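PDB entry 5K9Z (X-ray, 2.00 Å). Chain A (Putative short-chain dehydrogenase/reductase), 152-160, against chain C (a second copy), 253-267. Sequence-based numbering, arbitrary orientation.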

# COMPACT_ATOMS: atom_id res chain seq x y z
N VAL A 152 -5.28 -7.08 -2.34
CA VAL A 152 -4.33 -6.03 -2.00
C VAL A 152 -4.72 -5.24 -0.75
O VAL A 152 -3.87 -4.50 -0.23
N MET A 153 -5.97 -5.33 -0.28
CA MET A 153 -6.28 -4.71 1.00
C MET A 153 -7.52 -5.35 1.62
O MET A 153 -8.30 -6.04 0.96
N GLY A 154 -7.68 -5.09 2.92
CA GLY A 154 -8.81 -5.60 3.66
C GLY A 154 -10.01 -4.69 3.57
O GLY A 154 -9.94 -3.56 3.07
N GLY A 155 -11.13 -5.19 4.07
CA GLY A 155 -12.37 -4.44 4.10
C GLY A 155 -13.14 -4.42 2.80
O GLY A 155 -14.15 -3.72 2.71
N LEU A 156 -12.69 -5.17 1.79
CA LEU A 156 -13.34 -5.15 0.48
C LEU A 156 -14.05 -6.44 0.12
O LEU A 156 -14.80 -6.44 -0.86
N GLY A 157 -13.87 -7.51 0.89
CA GLY A 157 -14.57 -8.74 0.64
C GLY A 157 -14.56 -9.60 1.88
O GLY A 157 -13.95 -9.25 2.89
N PRO A 158 -15.23 -10.75 1.82
CA PRO A 158 -15.26 -11.65 2.99
C PRO A 158 -13.86 -12.07 3.41
O PRO A 158 -12.88 -11.88 2.69
N HIS A 159 -13.79 -12.65 4.62
CA HIS A 159 -12.50 -12.99 5.20
C HIS A 159 -11.77 -14.05 4.39
O HIS A 159 -10.57 -13.91 4.11
N ALA A 160 -12.45 -15.15 4.06
CA ALA A 160 -11.78 -16.22 3.32
C ALA A 160 -11.40 -15.75 1.93
O ALA A 160 -10.30 -16.03 1.44
N GLY C 253 -5.78 1.28 11.19
CA GLY C 253 -5.97 0.33 10.11
C GLY C 253 -6.63 0.86 8.84
O GLY C 253 -6.89 0.06 7.93
N VAL C 254 -6.83 2.17 8.72
CA VAL C 254 -7.63 2.72 7.62
C VAL C 254 -6.99 2.43 6.26
O VAL C 254 -7.69 2.12 5.29
N THR C 255 -5.66 2.56 6.15
CA THR C 255 -5.03 2.45 4.83
C THR C 255 -5.07 1.02 4.29
O THR C 255 -5.10 0.83 3.07
N VAL C 256 -5.07 0.02 5.16
CA VAL C 256 -5.02 -1.38 4.74
C VAL C 256 -6.28 -2.16 5.09
O VAL C 256 -6.41 -3.32 4.63
N ALA C 257 -7.22 -1.60 5.84
CA ALA C 257 -8.42 -2.36 6.20
C ALA C 257 -9.67 -1.51 6.06
O ALA C 257 -10.76 -1.97 6.43
N GLY C 258 -9.55 -0.31 5.50
CA GLY C 258 -10.74 0.44 5.17
C GLY C 258 -11.14 1.42 6.25
O GLY C 258 -10.84 1.26 7.43
N ALA C 259 -11.81 2.48 5.81
CA ALA C 259 -12.35 3.48 6.71
C ALA C 259 -13.42 2.88 7.63
O ALA C 259 -13.93 1.78 7.40
N SER C 260 -13.74 3.62 8.68
CA SER C 260 -14.72 3.19 9.66
C SER C 260 -16.08 2.96 9.00
O SER C 260 -16.59 3.82 8.27
N GLY C 261 -16.66 1.79 9.25
CA GLY C 261 -17.96 1.47 8.71
C GLY C 261 -17.97 0.94 7.30
O GLY C 261 -19.05 0.69 6.76
N GLY C 262 -16.80 0.74 6.69
CA GLY C 262 -16.74 0.27 5.32
C GLY C 262 -16.87 -1.23 5.15
O GLY C 262 -16.92 -1.70 4.01
N ALA C 263 -16.93 -1.99 6.23
CA ALA C 263 -16.96 -3.44 6.10
C ALA C 263 -17.99 -4.05 7.04
O ALA C 263 -17.74 -5.08 7.68
N VAL C 264 -19.17 -3.42 7.12
CA VAL C 264 -20.25 -3.96 7.94
C VAL C 264 -20.74 -5.30 7.42
O VAL C 264 -21.43 -6.02 8.15
N PHE C 265 -20.41 -5.66 6.17
CA PHE C 265 -20.84 -6.95 5.63
C PHE C 265 -20.24 -8.13 6.40
O PHE C 265 -20.77 -9.24 6.31
N HIS C 266 -19.11 -7.93 7.10
CA HIS C 266 -18.56 -9.01 7.92
C HIS C 266 -19.53 -9.44 9.01
O HIS C 266 -19.45 -10.58 9.49
N ASN C 267 -20.41 -8.56 9.45
CA ASN C 267 -21.31 -8.88 10.56
C ASN C 267 -22.58 -9.60 10.13
O ASN C 267 -23.41 -9.92 10.98

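The glycine-rich loop of chain A packs against the end of a short helix and a following 3-10 segment of chain C through a few inserted side chains, one direct backbone hydrogen bond and a histidine stack. Met A153 points toward chain C in a p, t, m conformation, which brings its methyl CE to 3.3 Å from Thr C255 O and against the backbone of Val C256, Ala C257 and Gly C258. Beside it, Gly A154 N donates to Val C256 O (2.8 Å), while the side chains of Val C256 and Ala C257 point away, leaving the backbone to make the contact. Gly A155 has positive phi, and a CB there would clash with Ala C257 O. Phe C265, chi1 p, points toward chain A; the edge of its ring meets Gly A155 O (3.5 Å from CE1) and Gly A157 C (3.3 Å from CE2), and its CE2 lies 4.4 Å from Pro A158 CD. His A159 and His C266, both chi1 m, leave their backbones sideways, yet their rings converge in an offset stack, with centroids 3.8 Å apart and planes at 9°. A water joins the pair, accepting from His A159 N (3.2 Å from its oxygen) and hydrogen-bonding to His C266 ND1 (2.7 Å from the same oxygen).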

# COMPACT_ATOMS: atom_id res chain seq x y z
CB VAL A 152 -4.07 -5.05 -3.18
CG1 VAL A 152 -3.60 -5.79 -4.42
CG2 VAL A 152 -5.28 -4.22 -3.48
CB MET A 153 -6.52 -3.21 0.88
CG MET A 153 -7.79 -2.81 0.21
SD MET A 153 -7.91 -1.02 0.39
CE MET A 153 -7.84 -0.82 2.16
CB LEU A 156 -12.31 -4.88 -0.62
CG LEU A 156 -11.67 -3.50 -0.64
CD1 LEU A 156 -10.64 -3.48 -1.76
CD2 LEU A 156 -12.74 -2.41 -0.85
CB PRO A 158 -16.09 -12.85 2.50
CG PRO A 158 -16.92 -12.31 1.37
CD PRO A 158 -16.07 -11.24 0.71
CB HIS A 159 -12.67 -13.47 6.65
CG HIS A 159 -13.20 -12.42 7.56
ND1 HIS A 159 -12.63 -11.17 7.67
CD2 HIS A 159 -14.26 -12.43 8.40
CE1 HIS A 159 -13.33 -10.45 8.53
NE2 HIS A 159 -14.32 -11.20 9.00
CB ALA A 160 -12.67 -17.47 3.26
CB VAL C 254 -7.87 4.23 7.83
CG1 VAL C 254 -8.37 4.87 6.55
CG2 VAL C 254 -8.87 4.44 8.98
CB THR C 255 -3.57 2.96 4.86
OG1 THR C 255 -2.81 2.23 5.82
CG2 THR C 255 -3.51 4.45 5.20
CB VAL C 256 -3.78 -2.10 5.31
CG1 VAL C 256 -2.49 -1.58 4.65
CG2 VAL C 256 -3.71 -1.95 6.81
CB ALA C 257 -8.35 -2.91 7.62
CB ALA C 259 -12.94 4.65 5.92
CB SER C 260 -14.83 4.24 10.77
OG SER C 260 -15.94 4.01 11.62
CB ALA C 263 -15.58 -4.06 6.35
CB VAL C 264 -21.44 -2.97 8.03
CG1 VAL C 264 -20.95 -1.55 8.33
CG2 VAL C 264 -22.27 -3.00 6.76
CB PHE C 265 -20.51 -7.06 4.14
CG PHE C 265 -19.05 -6.92 3.83
CD1 PHE C 265 -18.48 -5.67 3.62
CD2 PHE C 265 -18.25 -8.05 3.73
CE1 PHE C 265 -17.13 -5.55 3.32
CE2 PHE C 265 -16.92 -7.92 3.45
CZ PHE C 265 -16.36 -6.67 3.24
CB HIS C 266 -17.23 -8.60 8.54
CG HIS C 266 -16.10 -8.51 7.57
ND1 HIS C 266 -15.85 -9.49 6.63
CD2 HIS C 266 -15.17 -7.54 7.38
CE1 HIS C 266 -14.80 -9.14 5.91
NE2 HIS C 266 -14.37 -7.96 6.34
CB ASN C 267 -21.66 -7.62 11.33
CG ASN C 267 -20.45 -7.00 11.96
OD1 ASN C 267 -19.68 -7.68 12.64
ND2 ASN C 267 -20.24 -5.71 11.71
O HOH W 1 -16.61 -11.96 5.86